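Local coordinates for protein GTP-sensing transcriptional pleiotropic repressor CodY (Clostridioides difficile, PDB 5N0L) that senses nutrient status by binding isoleucine through its GAF domain and represses transcription, as a GTP-responsive pleiotropic regulator, at the isoleucine site. Coordinates in Å, arbitrary orientation; residue numbers count along the deposited sequence, not the author numbering.

The isoleucine site. Residues 43, 45, 63, 65, 77, 81, 104, 107, 110, 113, 115, 131, 133. With ILE (isoleucine), chain B.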
ATOM      1  N   ASN A  43      31.241 -11.931  -2.142  1.00 19.44           N
ATOM      2  CA  ASN A  43      30.677 -10.694  -1.400  1.00 21.66           C
ATOM      3  C   ASN A  43      29.633 -10.096  -2.278  1.00 21.22           C
ATOM      4  O   ASN A  43      29.894  -9.884  -3.443  1.00 21.62           O
ATOM      5  CB  ASN A  43      31.828  -9.703  -1.192  1.00 20.93           C
ATOM      6  CG  ASN A  43      32.785 -10.102  -0.065  1.00 18.88           C
ATOM      7  OD1 ASN A  43      32.592 -11.137   0.619  1.00 21.25           O
ATOM      8  ND2 ASN A  43      33.824  -9.222   0.191  1.00 22.50           N
ATOM      9  N   TYR A  45      26.855  -6.852  -2.397  1.00 19.05           N
ATOM     10  CA  TYR A  45      26.300  -5.557  -1.902  1.00 19.13           C
ATOM     11  C   TYR A  45      25.138  -5.095  -2.713  1.00 22.19           C
ATOM     12  O   TYR A  45      25.236  -4.998  -3.970  1.00 22.17           O
ATOM     13  CB  TYR A  45      27.392  -4.561  -1.966  1.00 21.83           C
ATOM     14  CG  TYR A  45      28.709  -4.878  -1.397  1.00 20.76           C
ATOM     15  CD1 TYR A  45      29.724  -5.577  -2.152  1.00 18.95           C
ATOM     16  CD2 TYR A  45      29.106  -4.481  -0.128  1.00 23.26           C
ATOM     17  CE1 TYR A  45      30.928  -5.837  -1.702  1.00 23.16           C
ATOM     18  CE2 TYR A  45      30.355  -4.735   0.362  1.00 26.08           C
ATOM     19  CZ  TYR A  45      31.312  -5.381  -0.381  1.00 24.99           C
ATOM     20  OH  TYR A  45      32.582  -5.645   0.075  1.00 23.61           O
ATOM     21  N   ASP A  63      37.532  -7.908   3.199  1.00 24.59           N
ATOM     22  CA  ASP A  63      37.443  -7.065   2.047  1.00 26.03           C
ATOM     23  C   ASP A  63      36.229  -6.172   1.938  1.00 23.30           C
ATOM     24  O   ASP A  63      36.043  -5.509   0.922  1.00 26.77           O
ATOM     25  CB  ASP A  63      37.403  -8.082   0.742  1.00 28.11           C
ATOM     26  CG  ASP A  63      38.634  -8.929   0.636  1.00 33.03           C
ATOM     27  OD1 ASP A  63      39.612  -8.720   1.377  1.00 31.57           O
ATOM     28  OD2 ASP A  63      38.624  -9.797  -0.327  1.00 28.03           O
ATOM     29  N   SER A  65      33.813  -3.171   1.800  1.00 24.64           N
ATOM     30  CA  SER A  65      33.942  -1.717   1.539  1.00 25.35           C
ATOM     31  C   SER A  65      32.852  -0.897   2.280  1.00 25.33           C
ATOM     32  O   SER A  65      32.653   0.245   1.952  1.00 29.19           O
ATOM     33  CB  SER A  65      33.877  -1.395   0.043  1.00 22.71           C
ATOM     34  OG  SER A  65      35.080  -1.815  -0.554  1.00 25.70           O
ATOM     35  N   PHE A  77      28.269   2.949   1.099  1.00 23.42           N
ATOM     36  CA  PHE A  77      29.538   3.149   0.358  1.00 27.40           C
ATOM     37  C   PHE A  77      30.020   4.598   0.524  1.00 22.43           C
ATOM     38  O   PHE A  77      29.213   5.544   0.732  1.00 25.75           O
ATOM     39  CB  PHE A  77      29.440   2.835  -1.152  1.00 24.65           C
ATOM     40  CG  PHE A  77      29.584   1.350  -1.501  1.00 22.69           C
ATOM     41  CD1 PHE A  77      29.746   0.332  -0.593  1.00 26.24           C
ATOM     42  CD2 PHE A  77      29.434   1.071  -2.843  1.00 24.06           C
ATOM     43  CE1 PHE A  77      29.873  -1.048  -1.010  1.00 26.90           C
ATOM     44  CE2 PHE A  77      29.571  -0.282  -3.240  1.00 23.93           C
ATOM     45  CZ  PHE A  77      29.743  -1.285  -2.350  1.00 27.28           C
ATOM     46  N   TYR A  81      32.815   5.816  -4.148  1.00 27.76           N
ATOM     47  CA  TYR A  81      32.256   4.520  -4.664  1.00 24.01           C
ATOM     48  C   TYR A  81      30.827   4.697  -5.116  1.00 27.49           C
ATOM     49  O   TYR A  81      30.421   4.159  -6.154  1.00 25.44           O
ATOM     50  CB  TYR A  81      32.360   3.413  -3.635  1.00 23.86           C
ATOM     51  CG  TYR A  81      33.742   2.777  -3.432  1.00 25.24           C
ATOM     52  CD1 TYR A  81      34.938   3.434  -3.751  1.00 26.36           C
ATOM     53  CD2 TYR A  81      33.866   1.462  -2.963  1.00 22.93           C
ATOM     54  CE1 TYR A  81      36.172   2.813  -3.578  1.00 28.58           C
ATOM     55  CE2 TYR A  81      35.137   0.818  -2.824  1.00 22.47           C
ATOM     56  CZ  TYR A  81      36.264   1.501  -3.126  1.00 23.91           C
ATOM     57  OH  TYR A  81      37.509   0.915  -3.043  1.00 30.46           O
ATOM     58  N   PHE A 104      36.716   1.642  -8.215  1.00 25.60           N
ATOM     59  CA  PHE A 104      36.806   1.405  -6.770  1.00 25.17           C
ATOM     60  C   PHE A 104      38.230   1.713  -6.384  1.00 23.88           C
ATOM     61  O   PHE A 104      39.094   0.805  -6.285  1.00 26.68           O
ATOM     62  CB  PHE A 104      36.413  -0.023  -6.412  1.00 24.08           C
ATOM     63  CG  PHE A 104      35.058  -0.397  -6.807  1.00 25.00           C
ATOM     64  CD1 PHE A 104      33.912   0.169  -6.235  1.00 26.08           C
ATOM     65  CD2 PHE A 104      34.862  -1.426  -7.768  1.00 25.59           C
ATOM     66  CE1 PHE A 104      32.666  -0.212  -6.586  1.00 26.30           C
ATOM     67  CE2 PHE A 104      33.596  -1.808  -8.160  1.00 26.44           C
ATOM     68  CZ  PHE A 104      32.461  -1.240  -7.587  1.00 29.94           C
ATOM     69  N   GLU A 107      41.008  -0.235  -3.706  1.00 30.23           N
ATOM     70  CA  GLU A 107      41.101  -1.653  -3.685  1.00 30.55           C
ATOM     71  C   GLU A 107      42.501  -2.215  -3.784  1.00 30.59           C
ATOM     72  O   GLU A 107      42.645  -3.446  -4.157  1.00 34.83           O
ATOM     73  CB  GLU A 107      40.226  -2.244  -4.825  1.00 29.29           C
ATOM     74  CG  GLU A 107      38.763  -2.019  -4.629  1.00 27.02           C
ATOM     75  CD  GLU A 107      38.240  -2.532  -3.311  1.00 29.28           C
ATOM     76  OE1 GLU A 107      38.363  -3.767  -3.124  1.00 29.32           O
ATOM     77  OE2 GLU A 107      37.713  -1.678  -2.456  1.00 29.58           O
ATOM     78  N   ARG A 110      43.488  -5.937  -3.315  1.00 37.88           N
ATOM     79  CA  ARG A 110      42.379  -6.855  -3.666  1.00 34.72           C
ATOM     80  C   ARG A 110      42.209  -6.861  -5.190  1.00 33.49           C
ATOM     81  O   ARG A 110      41.110  -7.004  -5.707  1.00 28.28           O
ATOM     82  CB  ARG A 110      41.069  -6.415  -2.981  1.00 37.45           C
ATOM     83  CG  ARG A 110      41.122  -6.469  -1.466  1.00 38.33           C
ATOM     84  CD  ARG A 110      39.789  -6.172  -0.804  1.00 34.00           C
ATOM     85  NE  ARG A 110      39.337  -4.759  -0.841  1.00 39.23           N
ATOM     86  CZ  ARG A 110      39.321  -3.915   0.199  1.00 37.91           C
ATOM     87  NH1 ARG A 110      38.843  -2.698   0.038  1.00 33.12           N
ATOM     88  NH2 ARG A 110      39.804  -4.263   1.387  1.00 40.24           N
ATOM     89  N   LYS A 113      40.816  -9.966  -7.474  1.00 25.20           N
ATOM     90  CA  LYS A 113      39.426 -10.325  -7.466  1.00 23.49           C
ATOM     91  C   LYS A 113      38.711 -10.000  -8.796  1.00 19.81           C
ATOM     92  O   LYS A 113      39.191  -9.231  -9.606  1.00 26.43           O
ATOM     93  CB  LYS A 113      38.711  -9.533  -6.336  1.00 24.14           C
ATOM     94  CG  LYS A 113      39.299  -9.979  -5.009  1.00 27.41           C
ATOM     95  CD  LYS A 113      38.574  -9.337  -3.831  1.00 27.58           C
ATOM     96  CE  LYS A 113      37.304 -10.032  -3.537  1.00 24.92           C
ATOM     97  NZ  LYS A 113      36.575  -9.571  -2.294  1.00 26.30           N
ATOM     98  N   THR A 115      35.140  -8.664 -10.058  1.00 21.92           N
ATOM     99  CA  THR A 115      33.966  -7.922  -9.599  1.00 22.98           C
ATOM    100  C   THR A 115      32.990  -7.620 -10.748  1.00 21.00           C
ATOM    101  O   THR A 115      33.407  -7.161 -11.835  1.00 26.92           O
ATOM    102  CB  THR A 115      34.459  -6.601  -8.928  1.00 25.82           C
ATOM    103  OG1 THR A 115      35.284  -6.970  -7.809  1.00 27.60           O
ATOM    104  CG2 THR A 115      33.161  -5.786  -8.472  1.00 28.57           C
ATOM    105  N   VAL A 131      26.547  -5.297  -6.555  1.00 20.33           N
ATOM    106  CA  VAL A 131      27.993  -5.506  -6.656  1.00 22.45           C
ATOM    107  C   VAL A 131      28.348  -6.866  -6.096  1.00 22.22           C
ATOM    108  O   VAL A 131      27.917  -7.311  -5.012  1.00 20.51           O
ATOM    109  CB  VAL A 131      28.805  -4.408  -5.919  1.00 23.17           C
ATOM    110  CG1 VAL A 131      30.277  -4.667  -6.100  1.00 24.26           C
ATOM    111  CG2 VAL A 131      28.467  -3.047  -6.443  1.00 22.71           C
ATOM    112  N   SER A 133      31.501  -9.837  -5.859  1.00 20.40           N
ATOM    113  CA  SER A 133      32.949  -9.922  -5.907  1.00 20.17           C
ATOM    114  C   SER A 133      33.517 -11.162  -5.293  1.00 20.52           C
ATOM    115  O   SER A 133      33.035 -11.616  -4.294  1.00 19.57           O
ATOM    116  CB  SER A 133      33.559  -8.701  -5.285  1.00 23.49           C
ATOM    117  OG  SER A 133      34.968  -8.648  -5.357  1.00 29.84           O
TER
HETATM  118  N   ILE B 201      36.006  -4.187  -1.463  1.00 31.56           N
HETATM  119  CA  ILE B 201      34.909  -4.891  -2.191  1.00 31.98           C
HETATM  120  C   ILE B 201      35.046  -6.379  -1.999  1.00 31.93           C
HETATM  121  O   ILE B 201      36.133  -6.906  -2.229  1.00 30.98           O
HETATM  122  CB  ILE B 201      34.924  -4.509  -3.656  1.00 32.63           C
HETATM  123  CG1 ILE B 201      34.585  -3.017  -3.786  1.00 34.42           C
HETATM  124  CG2 ILE B 201      33.859  -5.239  -4.401  1.00 33.97           C
HETATM  125  CD1 ILE B 201      33.116  -2.668  -3.626  1.00 28.60           C
HETATM  126  OXT ILE B 201      34.097  -6.974  -1.534  1.00 30.06           O
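Extended backbone in strands 43-48, 114-122 and 125-134 supplies the floor of this GAF-domain pocket, while the 3-10 helix 61-63 and loops carrying Ser65, Glu107, Arg110 and Lys113 close over an almost wholly buried isoleucine. The helix end points the carbonyl O of Asp63 at the ligand amine N, 2.7 Å away and nearly along the C=O axis (171°). Ser65 is small enough to fit beside the amine, and its hydroxyl OG accepts from the isoleucine N at 2.7 Å. A carboxylate at Glu107 can offset the amine's expected positive charge: its chain bends at chi2 (-55°), and OE1 receives the isoleucine N at 2.9 Å from above the carboxylate plane. Arg110, whose guanidinium offers two parallel N-H donors, holds that carboxylate side-on, NE to OE1 and NH1 to OE2, both acceptors lying in the guanidinium plane, while Tyr81 OH reaches Glu107 OE2 on its anti lone pair at 2.7 Å. These donors fix the rotation of Glu107 and would be expected to keep it ionised.

At the ligand's other end, OXT of the carboxylate accepts two bonds. The Asn43 amide, a neutral planar donor, meets it in plane and almost straight, ND2 to OXT 2.8 Å (176° at H). OXT also lies in plane at the edge of the rigid Tyr45 ring, whose phenol OH donates to OXT at 2.6 Å. Lys113, long enough to reach inward and bent at chi3, forms a salt bridge from NZ to the other isoleucine oxygen, O, at 2.7 Å; Asp63 OD2 steadies the same ammonium through its anti lone pair.

Carbon surfaces receive the side chain. Flat, apolar Phe104 carries ligand CD1 over a face, toward its rim; CD1 also meets the tip of Phe77, whose CZ sits over a face of Tyr45, toward its rim. Small Ser133 and compact Val131 accommodate the CG2 branch, which touches Ser133 CB at 3.6 Å with Val131 CG1 alongside; Ser133 OG hydrogen-bonds Thr115 OG1. Reading the free alpha-amino and alpha-carboxylate groups and the branched side chain, the pocket recognises isoleucine as the cofactor through which CodY senses nutrients, presumably tuning its repressor activity.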